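PDB 3QAY: endolysin from Clostridium phage phiCD27, which probably cleaves the cell wall of Clostridium difficile as a zinc-dependent N-acetylmuramoyl-L-alanine amidase, through the catalytic domain present here. Local coordinates for residues 83-88 with 141-146. Sequence-based numbering, arbitrary orientation.
Sequences ELHLNA and AVLIES. With ZN (zinc ion), chain E.
His85 and Leu143 meet diagonally on one face of the sheet, and each first torsion turns its side chain to the other: CG of His85 stands beside its backbone N (chi1 -73°), whereas CG of Leu143 is anti to its own (chi1 -174°), bringing the leucine fork to the imidazole. Leu143 CD2 lies 3.4 Å from His85 CD2, an oblique approach to the ring. Two polar bonds fix the ring's rotation. ND1 binds the zinc ion at 2.0 Å, and NE2 donates to Glu83 OE1 at 2.7 Å; OE1 lies in the imidazole plane, and NE2 meets it on the anti side of the carboxylate, somewhat out of that group's plane. This second-shell carboxylate thus orients a zinc ligand; its other oxygen, OE2, is held by Lys69 and Thr7. Glu145, bent at chi2, crosses Asn87 at about a right angle, OE1 3.1 Å from Asn87 CG, while OE2 lies near His85 CB; neither is a hydrogen bond. The backbones are paired in parallel: Glu83 N donates to Val142 O, Ile144 N to Glu83 O, and His85 N to Ile144 O at 2.7 Å. Ser146 N to His85 O is longer, 3.2 Å, and its donor is tilted 33° from the carbonyl plane. A water joins that carbonyl to Ser146 OG. His10, Glu27 and a water also bind the zinc ion. Helix 27-44 packs against Leu84 and Leu86, while strands 3-8 and 96-100 flank the pair.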
loop_
_atom_site.group_PDB
_atom_site.type_symbol
_atom_site.label_atom_id
_atom_site.label_comp_id
_atom_site.label_asym_id
_atom_site.label_seq_id
_atom_site.Cartn_x
_atom_site.Cartn_y
_atom_site.Cartn_z
ATOM N N GLU A 83 3.644 1.558 1.108
ATOM C CA GLU A 83 2.574 1.600 2.108
ATOM C C GLU A 83 1.232 1.351 1.440
ATOM O O GLU A 83 0.893 1.986 0.448
ATOM C CB GLU A 83 2.532 2.912 2.885
ATOM C CG GLU A 83 1.509 2.872 4.034
ATOM C CD GLU A 83 1.738 3.949 5.067
ATOM O OE1 GLU A 83 1.085 5.006 4.956
ATOM O OE2 GLU A 83 2.579 3.749 5.978
ATOM N N LEU A 84 0.477 0.425 2.022
ATOM C CA LEU A 84 -0.774 -0.039 1.462
ATOM C C LEU A 84 -1.931 0.734 2.057
ATOM O O LEU A 84 -2.096 0.794 3.291
ATOM C CB LEU A 84 -0.953 -1.536 1.743
ATOM C CG LEU A 84 0.090 -2.463 1.114
ATOM C CD1 LEU A 84 -0.189 -3.913 1.487
ATOM C CD2 LEU A 84 0.104 -2.284 -0.393
ATOM N N HIS A 85 -2.719 1.327 1.163
ATOM C CA HIS A 85 -3.960 2.001 1.501
ATOM C C HIS A 85 -5.085 1.555 0.574
ATOM O O HIS A 85 -4.861 0.893 -0.444
ATOM C CB HIS A 85 -3.794 3.520 1.375
ATOM C CG HIS A 85 -2.972 4.127 2.467
ATOM N ND1 HIS A 85 -3.531 4.762 3.554
ATOM C CD2 HIS A 85 -1.631 4.191 2.644
ATOM C CE1 HIS A 85 -2.571 5.197 4.350
ATOM N NE2 HIS A 85 -1.407 4.857 3.825
ATOM N N LEU A 86 -6.303 1.912 0.971
ATOM C CA LEU A 86 -7.455 1.895 0.094
ATOM C C LEU A 86 -8.001 3.315 0.101
ATOM O O LEU A 86 -7.848 4.049 1.091
ATOM C CB LEU A 86 -8.524 0.908 0.574
ATOM C CG LEU A 86 -8.245 -0.596 0.484
ATOM C CD1 LEU A 86 -9.485 -1.397 0.874
ATOM C CD2 LEU A 86 -7.769 -1.021 -0.901
ATOM N N ASN A 87 -8.618 3.698 -1.008
ATOM C CA ASN A 87 -9.120 5.043 -1.199
ATOM C C ASN A 87 -10.555 5.143 -0.713
ATOM O O ASN A 87 -11.176 4.139 -0.351
ATOM C CB ASN A 87 -9.030 5.425 -2.685
ATOM C CG ASN A 87 -8.528 6.843 -2.909
ATOM O OD1 ASN A 87 -8.859 7.764 -2.158
ATOM N ND2 ASN A 87 -7.727 7.025 -3.962
ATOM N N ALA A 88 -11.066 6.368 -0.696
ATOM C CA ALA A 88 -12.441 6.628 -0.324
ATOM C C ALA A 88 -12.874 7.987 -0.858
ATOM O O ALA A 88 -12.054 8.889 -1.029
ATOM C CB ALA A 88 -12.598 6.578 1.194
ATOM N N ALA A 141 10.036 5.603 -1.858
ATOM C CA ALA A 141 8.765 5.138 -1.312
ATOM C C ALA A 141 7.606 5.405 -2.260
ATOM O O ALA A 141 7.625 6.379 -3.017
ATOM C CB ALA A 141 8.497 5.786 0.026
ATOM N N VAL A 142 6.611 4.518 -2.215
ATOM C CA VAL A 142 5.337 4.749 -2.877
ATOM C C VAL A 142 4.189 4.384 -1.943
ATOM O O VAL A 142 4.303 3.484 -1.116
ATOM C CB VAL A 142 5.212 3.982 -4.218
ATOM C CG1 VAL A 142 6.240 4.493 -5.200
ATOM C CG2 VAL A 142 5.356 2.488 -4.016
ATOM N N LEU A 143 3.097 5.124 -2.060
ATOM C CA LEU A 143 1.904 4.842 -1.297
ATOM C C LEU A 143 0.875 4.344 -2.287
ATOM O O LEU A 143 0.483 5.074 -3.199
ATOM C CB LEU A 143 1.433 6.101 -0.583
ATOM C CG LEU A 143 0.263 5.979 0.391
ATOM C CD1 LEU A 143 0.172 7.227 1.250
ATOM C CD2 LEU A 143 -1.058 5.737 -0.333
ATOM N N ILE A 144 0.452 3.096 -2.125
ATOM C CA ILE A 144 -0.500 2.495 -3.053
ATOM C C ILE A 144 -1.921 2.577 -2.501
ATOM O O ILE A 144 -2.209 2.090 -1.393
ATOM C CB ILE A 144 -0.152 1.026 -3.380
ATOM C CG1 ILE A 144 1.300 0.908 -3.847
ATOM C CG2 ILE A 144 -1.094 0.490 -4.461
ATOM C CD1 ILE A 144 1.755 -0.528 -4.095
ATOM N N GLU A 145 -2.791 3.228 -3.276
ATOM C CA GLU A 145 -4.224 3.219 -3.032
ATOM C C GLU A 145 -4.825 2.249 -4.056
ATOM O O GLU A 145 -5.196 2.653 -5.163
ATOM C CB GLU A 145 -4.800 4.630 -3.208
ATOM C CG GLU A 145 -4.148 5.687 -2.303
ATOM C CD GLU A 145 -5.022 6.120 -1.134
ATOM O OE1 GLU A 145 -6.214 5.761 -1.094
ATOM O OE2 GLU A 145 -4.513 6.848 -0.259
ATOM N N SER A 146 -4.908 0.976 -3.671
ATOM C CA SER A 146 -5.211 -0.125 -4.607
ATOM C C SER A 146 -6.571 -0.010 -5.284
ATOM O O SER A 146 -6.694 -0.268 -6.487
ATOM C CB SER A 146 -5.129 -1.478 -3.887
ATOM O OG SER A 146 -3.798 -1.794 -3.516
HETATM ZN ZN ZN E . -5.433 5.197 3.966
HETATM O O HOH W 1 -3.586 -1.459 -0.886
HETATM O O HOH W 2 -7.401 4.590 -5.374
HETATM O O HOH W 3 -4.742 7.470 4.465
#